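PDB 4O7H: glutathione S-transferase from Rhodospirillum rubrum F11, which probably catalyses the conjugation of glutathione to electrophilic substrates, working as a dimer of two-domain subunits like other glutathione transferases. Local coordinates for residues A85-R88 against A89-R93; E189-A192 against L193-R197; P198-R201 against P202-E206. One frame throughout, in Å; residues are numbered along the deposited sequence.

Contact 1: A85-R88 against A89-R93; sequences AAMR and AEVRR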
loop_
_atom_site.group_PDB
_atom_site.type_symbol
_atom_site.label_atom_id
_atom_site.label_comp_id
_atom_site.label_asym_id
_atom_site.label_seq_id
_atom_site.Cartn_x
_atom_site.Cartn_y
_atom_site.Cartn_z
ATOM N N ALA A 85 8.628 0.857 18.977
ATOM C CA ALA A 85 7.456 0.456 18.177
ATOM C C ALA A 85 6.564 1.620 17.792
ATOM O O ALA A 85 6.011 1.670 16.689
ATOM C CB ALA A 85 6.649 -0.602 18.902
ATOM N N ALA A 86 6.346 2.545 18.717
ATOM C CA ALA A 86 5.503 3.705 18.466
ATOM C C ALA A 86 6.040 4.610 17.375
ATOM O O ALA A 86 5.270 5.152 16.587
ATOM C CB ALA A 86 5.302 4.524 19.750
ATOM N N MET A 87 7.355 4.784 17.330
ATOM C CA MET A 87 7.959 5.622 16.321
ATOM C C MET A 87 7.834 4.923 14.984
ATOM O O MET A 87 7.435 5.536 13.995
ATOM C CB MET A 87 9.420 5.876 16.598
ATOM C CG MET A 87 10.098 6.536 15.411
ATOM S SD MET A 87 11.681 7.215 15.869
ATOM C CE MET A 87 12.030 8.009 14.307
ATOM N N ARG A 88 8.166 3.636 14.971
ATOM C CA ARG A 88 8.064 2.844 13.702
ATOM C C ARG A 88 6.642 2.885 13.154
ATOM O O ARG A 88 6.431 2.997 11.935
ATOM C CB ARG A 88 8.520 1.410 13.929
ATOM C CG ARG A 88 9.985 1.343 14.246
ATOM C CD ARG A 88 10.337 0.107 14.986
ATOM N NE ARG A 88 10.273 -1.054 14.150
ATOM C CZ ARG A 88 11.280 -1.529 13.432
ATOM N NH1 ARG A 88 12.442 -0.898 13.416
ATOM N NH2 ARG A 88 11.111 -2.643 12.733
ATOM N N ALA A 89 5.643 2.813 14.036
ATOM C CA ALA A 89 4.259 2.914 13.603
ATOM C C ALA A 89 3.939 4.277 12.959
ATOM O O ALA A 89 3.128 4.334 12.043
ATOM C CB ALA A 89 3.330 2.658 14.782
ATOM N N GLU A 90 4.513 5.365 13.482
ATOM C CA GLU A 90 4.303 6.703 12.931
ATOM C C GLU A 90 4.966 6.804 11.550
ATOM O O GLU A 90 4.383 7.348 10.581
ATOM C CB GLU A 90 4.846 7.760 13.909
ATOM C CG GLU A 90 4.782 9.189 13.434
ATOM C CD GLU A 90 3.384 9.744 13.211
ATOM O OE1 GLU A 90 2.381 9.090 13.579
ATOM O OE2 GLU A 90 3.272 10.864 12.634
ATOM N N VAL A 91 6.166 6.253 11.447
ATOM C CA VAL A 91 6.827 6.191 10.124
ATOM C C VAL A 91 5.922 5.465 9.123
ATOM O O VAL A 91 5.698 5.944 7.973
ATOM C CB VAL A 91 8.190 5.496 10.191
ATOM C CG1 VAL A 91 8.752 5.316 8.781
ATOM C CG2 VAL A 91 9.154 6.301 11.040
ATOM N N ARG A 92 5.432 4.298 9.510
ATOM C CA ARG A 92 4.598 3.484 8.610
ATOM C C ARG A 92 3.255 4.156 8.258
ATOM O O ARG A 92 2.779 4.073 7.089
ATOM C CB ARG A 92 4.434 2.064 9.143
ATOM C CG ARG A 92 5.717 1.281 9.155
ATOM C CD ARG A 92 5.473 -0.184 9.342
ATOM N NE ARG A 92 6.671 -1.022 9.414
ATOM C CZ ARG A 92 7.235 -1.489 10.528
ATOM N NH1 ARG A 92 6.789 -1.177 11.736
ATOM N NH2 ARG A 92 8.250 -2.299 10.428
ATOM N N ARG A 93 2.657 4.853 9.234
ATOM C CA ARG A 93 1.483 5.666 8.993
ATOM C C ARG A 93 1.735 6.664 7.886
ATOM O O ARG A 93 0.912 6.804 6.979
ATOM C CB ARG A 93 1.029 6.411 10.297
ATOM C CG ARG A 93 -0.223 7.253 10.095
ATOM C CD ARG A 93 -0.565 8.082 11.343
ATOM N NE ARG A 93 0.316 9.238 11.549
ATOM C CZ ARG A 93 0.174 10.376 10.881
ATOM N NH1 ARG A 93 -0.777 10.494 9.951
ATOM N NH2 ARG A 93 0.994 11.376 11.130
HETATM O O HOH W 1 9.511 -4.947 11.897
#
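The carbonyls of A85, A86, M87 and R88 accept the N-H groups of A89, E90, V91 and R92 in four successive i to i+4 bonds. A89 N lies 2.9 Å from A85 O, and the longest of the four is E90 N to A86 O, 3.2 Å. They form the opening turns of helix 85-119, the first helix of the all-helical domain that follows the thioredoxin-like domain in glutathione transferases. The flank that carries R88 and R92 faces the second subunit. These two side chains run side by side in the same direction, each with CG anti to the carbonyl carbon. R92 is extended from CG to NE, whereas R88 folds over at its third torsion (chi3 72°). Their NH2 atoms come to 3.7 Å of each other, with the guanidinium planes turned 77° apart. The closeness is explained by acid: R88 NE and R92 NH1 both reach OE2 of E73 of the second subunit, and R92 NH2 also meets E69 of its own chain. The pair therefore clasps a carboxylate across the dimer interface. A89, next to R88 in the chain, packs on I61 of the second subunit. V91 lies against A155 and T160, in loops of its own chain. On another flank R93 holds E90 side-on, an ionic grip one turn long: NE gives a nearly straight bond to OE1 at 176°, and NH2 lies 2.8 Å from OE2, which R151 also bridges. Back at the arginine pair, a water sits in the R88 guanidinium plane, accepting from R88 NH2 at 2.9 Å and more weakly from R92 NH2 at 3.3 Å.

Contact 2: E189-A192 against L193-R197; sequences EWYA and LVKSR
A192, Y191 and L193 give up the most surface at the C-terminal end of helix 185-195, in the helical domain of the glutathione transferase fold. Here the i to i+4 ladder runs through K195 N to Y191 O and weakens at the next step, S196 N to A192 O, 3.3 Å. In one of two S196 conformers the hydroxyl adds a second bond to that oxygen, OG to A192 O 2.8 Å. L193 lies along the backbone of the preceding turn, its CB 3.4 Å from W190 O. The ring end of Y191 comes back to K195, and the two side chains cross obliquely: K195 CB stands over one ring face, off toward the rim, and CD comes to 3.8 Å from Y191 CE2. K195 CG takes the crowded position between backbone N and carbonyl carbon (chi1 87°), which carries the aliphatic chain past the tyrosine. The ammonium end goes on to the carbonyls of Y217 and D219 and to the ring of F222 in the C-terminal tail. A leucine here would probably leave those two carbonyls without their charged donor and cost the tail that tie to the helix. V194, the residue before, lays CG2 over the five-membered ring of W190, a turn earlier, in a CH-pi contact 4.1 Å from its centroid. W190 NE1 is satisfied by D163 on helix 161-175. The chemistry implies a helix end packed by aliphatic groups on aromatic faces, with the K195 ammonium shared between tail carbonyls and the F222 ring.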
loop_
_atom_site.group_PDB
_atom_site.type_symbol
_atom_site.label_atom_id
_atom_site.label_comp_id
_atom_site.label_asym_id
_atom_site.label_seq_id
_atom_site.Cartn_x
_atom_site.Cartn_y
_atom_site.Cartn_z
ATOM N N GLU A 189 11.290 24.203 2.372
ATOM C CA GLU A 189 12.562 24.093 3.070
ATOM C C GLU A 189 12.921 22.662 3.414
ATOM O O GLU A 189 14.057 22.289 3.321
ATOM C CB GLU A 189 12.603 24.989 4.315
ATOM C CG GLU A 189 12.824 26.456 3.922
ATOM C CD GLU A 189 13.828 26.632 2.752
ATOM O OE1 GLU A 189 15.056 26.301 2.908
ATOM O OE2 GLU A 189 13.392 27.075 1.629
ATOM N N TRP A 190 11.929 21.883 3.840
ATOM C CA TRP A 190 12.136 20.480 4.145
ATOM C C TRP A 190 12.553 19.718 2.897
ATOM O O TRP A 190 13.498 18.917 2.919
ATOM C CB TRP A 190 10.873 19.883 4.796
ATOM C CG TRP A 190 10.816 18.340 4.635
ATOM C CD1 TRP A 190 11.370 17.430 5.422
ATOM C CD2 TRP A 190 10.150 17.621 3.597
ATOM N NE1 TRP A 190 11.101 16.159 4.981
ATOM C CE2 TRP A 190 10.365 16.258 3.828
ATOM C CE3 TRP A 190 9.422 18.010 2.484
ATOM C CZ2 TRP A 190 9.891 15.282 2.962
ATOM C CZ3 TRP A 190 8.970 17.063 1.611
ATOM C CH2 TRP A 190 9.184 15.701 1.861
ATOM N N TYR A 191 11.896 19.995 1.772
ATOM C CA TYR A 191 12.246 19.294 0.529
ATOM C C TYR A 191 13.647 19.659 0.090
ATOM O O TYR A 191 14.375 18.843 -0.399
ATOM C CB TYR A 191 11.234 19.558 -0.575
ATOM C CG TYR A 191 11.494 18.810 -1.875
ATOM C CD1 TYR A 191 11.210 17.462 -1.988
ATOM C CD2 TYR A 191 12.104 19.423 -2.927
ATOM C CE1 TYR A 191 11.457 16.782 -3.159
ATOM C CE2 TYR A 191 12.343 18.762 -4.103
ATOM C CZ TYR A 191 12.015 17.428 -4.218
ATOM O OH TYR A 191 12.283 16.749 -5.417
ATOM N N ALA A 192 14.027 20.916 0.249
ATOM C CA ALA A 192 15.393 21.316 -0.088
ATOM C C ALA A 192 16.427 20.561 0.695
ATOM O O ALA A 192 17.486 20.249 0.164
ATOM C CB ALA A 192 15.527 22.826 0.153
ATOM N N LEU A 193 16.128 20.285 1.966
ATOM C CA LEU A 193 17.021 19.480 2.772
ATOM C C LEU A 193 17.120 18.052 2.269
ATOM O O LEU A 193 18.250 17.512 2.119
ATOM C CB LEU A 193 16.621 19.466 4.215
ATOM C CG LEU A 193 16.807 20.722 5.037
ATOM C CD1 LEU A 193 16.215 20.420 6.412
ATOM C CD2 LEU A 193 18.283 21.033 5.119
ATOM N N VAL A 194 15.987 17.464 1.877
ATOM C CA VAL A 194 16.073 16.080 1.397
ATOM C C VAL A 194 16.776 16.018 0.052
ATOM O O VAL A 194 17.608 15.129 -0.190
ATOM C CB VAL A 194 14.677 15.405 1.329
ATOM C CG1 VAL A 194 14.823 13.992 0.754
ATOM C CG2 VAL A 194 14.031 15.393 2.717
ATOM N N LYS A 195 16.394 16.920 -0.837
ATOM C CA LYS A 195 16.924 16.890 -2.229
ATOM C C LYS A 195 18.436 17.125 -2.317
ATOM O O LYS A 195 19.065 16.736 -3.321
ATOM C CB LYS A 195 16.163 17.835 -3.145
ATOM C CG LYS A 195 16.667 19.247 -3.163
ATOM C CD LYS A 195 15.889 20.148 -4.166
ATOM C CE LYS A 195 16.085 19.899 -5.654
ATOM N NZ LYS A 195 15.443 20.985 -6.441
ATOM N N SER A 196 18.991 17.724 -1.259
ATOM C CA SER A 196 20.416 18.042 -1.139
ATOM C C SER A 196 21.266 16.900 -0.585
ATOM O O SER A 196 22.474 17.032 -0.465
ATOM C CB SER A 196 20.581 19.269 -0.236
ATOM O OG SER A 196 20.110 20.460 -0.862
ATOM N N ARG A 197 20.638 15.790 -0.198
ATOM C CA ARG A 197 21.377 14.633 0.298
ATOM C C ARG A 197 21.948 13.845 -0.872
ATOM O O ARG A 197 21.348 13.768 -1.926
ATOM C CB ARG A 197 20.467 13.753 1.163
ATOM C CG ARG A 197 19.855 14.451 2.334
ATOM C CD ARG A 197 18.902 13.594 3.141
ATOM N NE ARG A 197 19.509 12.475 3.832
ATOM C CZ ARG A 197 20.014 12.502 5.055
ATOM N NH1 ARG A 197 19.973 13.626 5.763
ATOM N NH2 ARG A 197 20.508 11.378 5.602
#

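Contact 3: P198-R201 against P202-E206; sequences PSFR and PLLTE
The short helix 201-205 starts from a 3-10 turn at P198 to F200, and the contact between F200 and the leucines L203 and L204 is the inner side of this helix start, in the helical part of the glutathione transferase fold. P202 stands in the first turn, where its lack of an N-H costs no helical bond. The turn before it is closed by R201 N to P198 O, 3.1 Å. The F200 carbonyl then receives two weak bonds, from L203 N and from L204 N. On the inner side the F200 ring is met in two ways. L203 CD2 sits over one face in a CH-pi contact, 3.8 Å from the ring centroid and 16° off the normal. L204 CD2 approaches the rim in the ring plane, 3.9 Å from CD2 of F200. Both leucines cross the phenylalanine at about a right angle, so one ring is lined on face and edge by neighbours along the helix. Beyond them F200 lies on A167 and S171 of helix 161-175, and L203 on V18 of helix 11-22 in the thioredoxin-like domain, which puts the turn between the two domains. On the outer side R201 CG and T205 CG2 are a distant 4.1 Å apart. R201 O gathers three donors: T205 N at 3.0 Å, nearly in line with the carbonyl, L204 N at 2.9 Å from above its plane, and, weakly, T205 OG1 at 3.4 Å, a hydroxyl placed there by a chi1 of 62°.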
loop_
_atom_site.group_PDB
_atom_site.type_symbol
_atom_site.label_atom_id
_atom_site.label_comp_id
_atom_site.label_asym_id
_atom_site.label_seq_id
_atom_site.Cartn_x
_atom_site.Cartn_y
_atom_site.Cartn_z
ATOM N N PRO A 198 23.120 13.230 -0.698
ATOM C CA PRO A 198 23.732 12.493 -1.792
ATOM C C PRO A 198 22.842 11.381 -2.326
ATOM O O PRO A 198 22.877 11.077 -3.507
ATOM C CB PRO A 198 25.051 11.979 -1.193
ATOM C CG PRO A 198 25.315 12.841 -0.031
ATOM C CD PRO A 198 24.034 13.476 0.452
ATOM N N SER A 199 21.989 10.816 -1.452
ATOM C CA SER A 199 21.101 9.705 -1.862
ATOM C C SER A 199 20.109 10.178 -2.894
ATOM O O SER A 199 19.579 9.383 -3.665
ATOM C CB SER A 199 20.337 9.175 -0.670
ATOM O OG SER A 199 19.610 10.228 -0.071
ATOM N N PHE A 200 19.841 11.474 -2.918
ATOM C CA PHE A 200 18.853 12.005 -3.874
ATOM C C PHE A 200 19.427 12.347 -5.250
ATOM O O PHE A 200 18.685 12.628 -6.200
ATOM C CB PHE A 200 18.177 13.260 -3.309
ATOM C CG PHE A 200 16.667 13.295 -3.506
ATOM C CD1 PHE A 200 15.838 12.494 -2.736
ATOM C CD2 PHE A 200 16.099 14.146 -4.450
ATOM C CE1 PHE A 200 14.471 12.537 -2.914
ATOM C CE2 PHE A 200 14.714 14.189 -4.643
ATOM C CZ PHE A 200 13.909 13.399 -3.850
ATOM N N ARG A 201 20.742 12.418 -5.350
ATOM C CA ARG A 201 21.396 13.002 -6.526
ATOM C C ARG A 201 20.966 12.349 -7.853
ATOM O O ARG A 201 20.667 13.074 -8.801
ATOM C CB ARG A 201 22.918 12.990 -6.382
ATOM C CG ARG A 201 23.572 13.775 -7.523
ATOM C CD ARG A 201 25.093 13.731 -7.487
ATOM N NE ARG A 201 25.630 14.925 -6.843
ATOM C CZ ARG A 201 25.945 15.039 -5.548
ATOM N NH1 ARG A 201 25.818 14.009 -4.702
ATOM N NH2 ARG A 201 26.409 16.204 -5.095
ATOM N N PRO A 202 20.897 11.012 -7.974
ATOM C CA PRO A 202 20.474 10.454 -9.261
ATOM C C PRO A 202 19.059 10.865 -9.694
ATOM O O PRO A 202 18.758 11.026 -10.855
ATOM C CB PRO A 202 20.503 8.914 -9.025
ATOM C CG PRO A 202 21.378 8.724 -7.887
ATOM C CD PRO A 202 21.259 9.950 -7.016
ATOM N N LEU A 203 18.171 11.064 -8.724
ATOM C CA LEU A 203 16.825 11.513 -9.068
ATOM C C LEU A 203 16.840 12.902 -9.677
ATOM O O LEU A 203 15.977 13.242 -10.483
ATOM C CB LEU A 203 15.920 11.574 -7.822
ATOM C CG LEU A 203 15.377 10.262 -7.300
ATOM C CD1 LEU A 203 16.469 9.284 -6.966
ATOM C CD2 LEU A 203 14.497 10.550 -6.080
ATOM N N LEU A 204 17.826 13.684 -9.293
ATOM C CA LEU A 204 17.942 15.058 -9.814
ATOM C C LEU A 204 18.613 15.118 -11.139
ATOM O O LEU A 204 18.263 15.994 -11.951
ATOM C CB LEU A 204 18.655 15.992 -8.833
ATOM C CG LEU A 204 17.986 16.074 -7.473
ATOM C CD1 LEU A 204 18.740 17.126 -6.661
ATOM C CD2 LEU A 204 16.511 16.421 -7.581
ATOM N N THR A 205 19.564 14.240 -11.388
ATOM C CA THR A 205 20.371 14.343 -12.628
ATOM C C THR A 205 19.858 13.541 -13.802
ATOM O O THR A 205 20.110 13.868 -14.961
ATOM C CB THR A 205 21.832 13.982 -12.348
ATOM O OG1 THR A 205 21.940 12.640 -11.896
ATOM C CG2 THR A 205 22.406 14.871 -11.257
ATOM N N GLU A 206 19.149 12.457 -13.529
ATOM C CA GLU A 206 18.644 11.615 -14.607
ATOM C C GLU A 206 17.370 12.233 -15.213
ATOM O O GLU A 206 16.660 13.021 -14.585
ATOM C CB GLU A 206 18.431 10.165 -14.071
ATOM C CG GLU A 206 19.716 9.507 -13.621
ATOM C CD GLU A 206 19.521 8.094 -13.032
ATOM O OE1 GLU A 206 18.393 7.563 -13.179
ATOM O OE2 GLU A 206 20.511 7.581 -12.481
#

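Contacts 2 and 3 are neighbours in the chain and in space: K195 O touches L204 CD1 at 3.4 Å and Y191 OH lies 3.6 Å from F200 CE2, so the end of helix 185-195 and the helix start at 201-205 pack directly against each other. Their W190/V194 and F200/L203 sides face the interior, against helix 161-175. Contact 1 stands apart, its centre 22 Å from that of contact 2 and 27 Å from that of contact 3, far from the chain centre at the subunit interface. Its chemistry is accordingly ionic, arginines meeting acids of both subunits, where the other two, untouched by the second subunit, are mainly aromatic-aliphatic packing over helix bonds.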